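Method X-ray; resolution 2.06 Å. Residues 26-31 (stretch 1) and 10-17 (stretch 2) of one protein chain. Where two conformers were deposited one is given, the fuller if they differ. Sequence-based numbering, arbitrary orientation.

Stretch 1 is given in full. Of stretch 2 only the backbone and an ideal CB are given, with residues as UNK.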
# COMPACT_ATOMS: atom_id res chain seq x y z
N MSE A 26 -10.13 12.09 5.51
CA MSE A 26 -10.47 10.69 5.73
C MSE A 26 -11.84 10.43 5.17
O MSE A 26 -12.79 11.19 5.44
CB MSE A 26 -10.53 10.34 7.20
CG MSE A 26 -9.25 10.44 7.92
SE MSE A 26 -9.40 9.80 9.79
CE MSE A 26 -9.94 8.05 9.29
N ARG A 27 -11.96 9.35 4.41
CA ARG A 27 -13.25 8.90 3.93
C ARG A 27 -13.42 7.43 4.18
O ARG A 27 -12.47 6.71 4.13
CB ARG A 27 -13.40 9.16 2.45
CG ARG A 27 -13.27 10.61 2.12
CD ARG A 27 -13.46 10.89 0.66
NE ARG A 27 -14.85 11.00 0.24
CZ ARG A 27 -15.64 12.05 0.45
NH1 ARG A 27 -15.24 13.09 1.16
NH2 ARG A 27 -16.88 12.04 -0.05
N LEU A 28 -14.65 7.02 4.43
CA LEU A 28 -14.99 5.62 4.57
C LEU A 28 -15.42 5.20 3.20
O LEU A 28 -16.38 5.75 2.69
CB LEU A 28 -16.15 5.44 5.57
CG LEU A 28 -16.77 4.05 5.74
CD1 LEU A 28 -15.76 3.07 6.46
CD2 LEU A 28 -18.12 4.16 6.47
N MSE A 29 -14.72 4.26 2.59
CA MSE A 29 -15.11 3.70 1.31
C MSE A 29 -16.49 3.10 1.50
O MSE A 29 -16.70 2.36 2.48
CB MSE A 29 -14.11 2.64 0.85
CG MSE A 29 -14.42 1.97 -0.46
SE MSE A 29 -14.27 3.14 -1.95
CE MSE A 29 -12.35 2.98 -2.29
N ASN A 30 -17.42 3.40 0.60
CA ASN A 30 -18.77 2.95 0.79
C ASN A 30 -18.96 1.51 0.29
O ASN A 30 -19.70 1.25 -0.65
CB ASN A 30 -19.75 3.90 0.14
CG ASN A 30 -21.17 3.66 0.61
OD1 ASN A 30 -21.43 2.91 1.55
ND2 ASN A 30 -22.10 4.32 -0.04
N ASP A 31 -18.29 0.60 0.98
CA ASP A 31 -18.38 -0.81 0.70
C ASP A 31 -18.24 -1.45 2.06
O ASP A 31 -17.14 -1.60 2.54
CB ASP A 31 -17.28 -1.22 -0.24
CG ASP A 31 -17.41 -2.64 -0.69
OD1 ASP A 31 -18.21 -3.42 -0.14
OD2 ASP A 31 -16.69 -2.97 -1.65
N UNK A 10 -14.66 11.01 -8.21
CA UNK A 10 -14.95 9.59 -8.02
C UNK A 10 -14.70 9.18 -6.57
O UNK A 10 -15.43 8.32 -6.05
CB UNK A 10 -14.10 8.74 -8.97
N UNK A 11 -13.72 9.82 -5.91
CA UNK A 11 -13.51 9.62 -4.46
C UNK A 11 -14.61 10.30 -3.63
O UNK A 11 -14.96 9.84 -2.51
CB UNK A 11 -12.14 10.16 -4.05
N UNK A 12 -15.10 11.43 -4.14
CA UNK A 12 -16.26 12.12 -3.58
C UNK A 12 -17.46 11.19 -3.60
O UNK A 12 -18.13 11.00 -2.58
CB UNK A 12 -16.56 13.41 -4.35
N UNK A 13 -17.69 10.59 -4.76
CA UNK A 13 -18.83 9.69 -4.94
C UNK A 13 -18.71 8.39 -4.13
O UNK A 13 -19.69 8.00 -3.50
CB UNK A 13 -18.98 9.35 -6.42
N UNK A 14 -17.55 7.73 -4.17
CA UNK A 14 -17.42 6.39 -3.62
C UNK A 14 -17.13 6.33 -2.12
O UNK A 14 -17.19 5.25 -1.55
CB UNK A 14 -16.31 5.65 -4.37
N UNK A 15 -16.76 7.45 -1.52
CA UNK A 15 -16.34 7.50 -0.14
C UNK A 15 -17.24 8.44 0.64
O UNK A 15 -17.72 9.44 0.08
CB UNK A 15 -14.88 7.94 -0.03
N UNK A 16 -17.49 8.12 1.91
CA UNK A 16 -18.27 8.95 2.81
C UNK A 16 -17.29 9.77 3.66
O UNK A 16 -16.41 9.18 4.26
CB UNK A 16 -19.20 8.10 3.68
N UNK A 17 -17.43 11.12 3.73
CA UNK A 17 -16.50 11.89 4.58
C UNK A 17 -16.67 11.55 6.04
O UNK A 17 -17.78 11.41 6.47
CB UNK A 17 -16.70 13.39 4.38

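Positions 10 to 14 form the end of a helix, and 15 to 17 run as a strand antiparallel to residues 26-29. Position 10 has nothing of stretch 1 within 5.5 Å of its ideal CB. Stretch 1 sets no limit here, and almost any helix-compatible residue would do. The deposited residue is Arg 10, which makes no contact with stretch 1.

At position 11 CA-to-CB points sideways, and the ideal CB lies 4.9 Å from Arg 27 CD. The neighbour is the aliphatic part of an arginine, so a nonpolar side chain suits, though the distance is loose. The residue is Leu 11. Its carbonyl is the more engaged part: Arg 27 NE gives a weak hydrogen bond to Leu 11 O at 3.0 Å.

Position 12 points away, yet its ideal CB is 4.5 Å from Arg 27 NH2. A side chain long enough to bend back could meet that positive charge. Glutamate or glutamine would fit, and an acid would gain most. The residue is Glu 12, with chi1 t and chi2 p, and its end does come nearer. Glu 12 OE2 forms a salt bridge with Arg 27 NH2 at 3.3 Å; the hydrogen bond within it is weak. Arg 27 NH2 also makes a weak bond to Glu 12 O, at 3.0 Å.

Position 13 points away, with no atom of stretch 1 near its ideal CB. Many residues would serve. It is Arg 13, which makes no contact with stretch 1.

At position 14 CA-to-CB points sideways, and the ideal CB is 4.0 Å from Met 29 SE. A small or medium side chain could lie beside the selenium, polar or not. The residue is Asp 14. Asp 14 CB packs at 4.0 Å from Met 29 SE, and Asp 14 O accepts a good hydrogen bond from Asn 30 N at 2.8 Å. Asp 14 OD1 forms a salt bridge with Arg 13 NE at 3.3 Å; the hydrogen bond within it is weak.

Position 15 leaves helical phi/psi, at -121/146. These angles are open to any residue but proline, so the backbone does not demand glycine. Space does: an ideal CB would sit 3.1 Å from Arg 27 NE, which is tight. The residue is Gly 15. Its carbonyl receives weak hydrogen bonds from Arg 27 NH2 at 2.7 Å and Arg 27 NE at 3.3 Å.

Position 16 pairs with Leu 28, and both side chains lie on the same sheet face. A branched or other apolar residue suits. Ile 16 is deposited; its CD1 is 4.1 Å from Leu 28 CD2. Ile 16 N to Leu 28 O is 2.7 Å, and Leu 28 N to Ile 16 O is 2.8 Å, both hydrogen bonds.

Position 17 has phi -66 and is a non-hydrogen-bonded partner of Arg 27, so its nitrogen need not donate to stretch 1. Proline is allowed, as are many others. It is Pro 17. Its CD lies 3.6 Å from Arg 27 NH2, over one guanidinium face.

Stretch 2, residues 10-17: RLERDGIP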
# COMPACT_ATOMS: atom_id res chain seq x y z
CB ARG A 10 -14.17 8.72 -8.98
CG ARG A 10 -14.66 8.89 -10.44
CD ARG A 10 -13.58 8.61 -11.42
NE ARG A 10 -12.48 9.57 -11.30
CZ ARG A 10 -11.33 9.48 -11.95
NH1 ARG A 10 -11.09 8.49 -12.82
NH2 ARG A 10 -10.40 10.41 -11.76
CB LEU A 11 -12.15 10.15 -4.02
CG LEU A 11 -10.85 9.55 -4.58
CD1 LEU A 11 -9.58 10.14 -3.95
CD2 LEU A 11 -10.83 8.06 -4.38
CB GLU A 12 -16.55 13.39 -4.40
CG GLU A 12 -17.69 14.27 -3.92
CD GLU A 12 -17.25 15.17 -2.81
OE1 GLU A 12 -16.55 16.17 -3.12
OE2 GLU A 12 -17.57 14.87 -1.64
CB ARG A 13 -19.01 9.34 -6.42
CG ARG A 13 -20.36 8.67 -6.70
CD ARG A 13 -20.51 8.24 -8.14
NE ARG A 13 -19.51 7.20 -8.45
CZ ARG A 13 -18.63 7.22 -9.46
NH1 ARG A 13 -18.58 8.23 -10.36
NH2 ARG A 13 -17.80 6.19 -9.60
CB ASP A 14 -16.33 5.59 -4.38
CG ASP A 14 -16.73 5.23 -5.81
OD1 ASP A 14 -17.92 5.32 -6.18
OD2 ASP A 14 -15.84 4.82 -6.56
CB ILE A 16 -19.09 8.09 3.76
CG1 ILE A 16 -20.11 7.21 2.98
CG2 ILE A 16 -19.79 9.00 4.81
CD1 ILE A 16 -20.58 5.95 3.73
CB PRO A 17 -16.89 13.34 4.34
CG PRO A 17 -18.24 13.31 3.83
CD PRO A 17 -18.46 11.98 3.14
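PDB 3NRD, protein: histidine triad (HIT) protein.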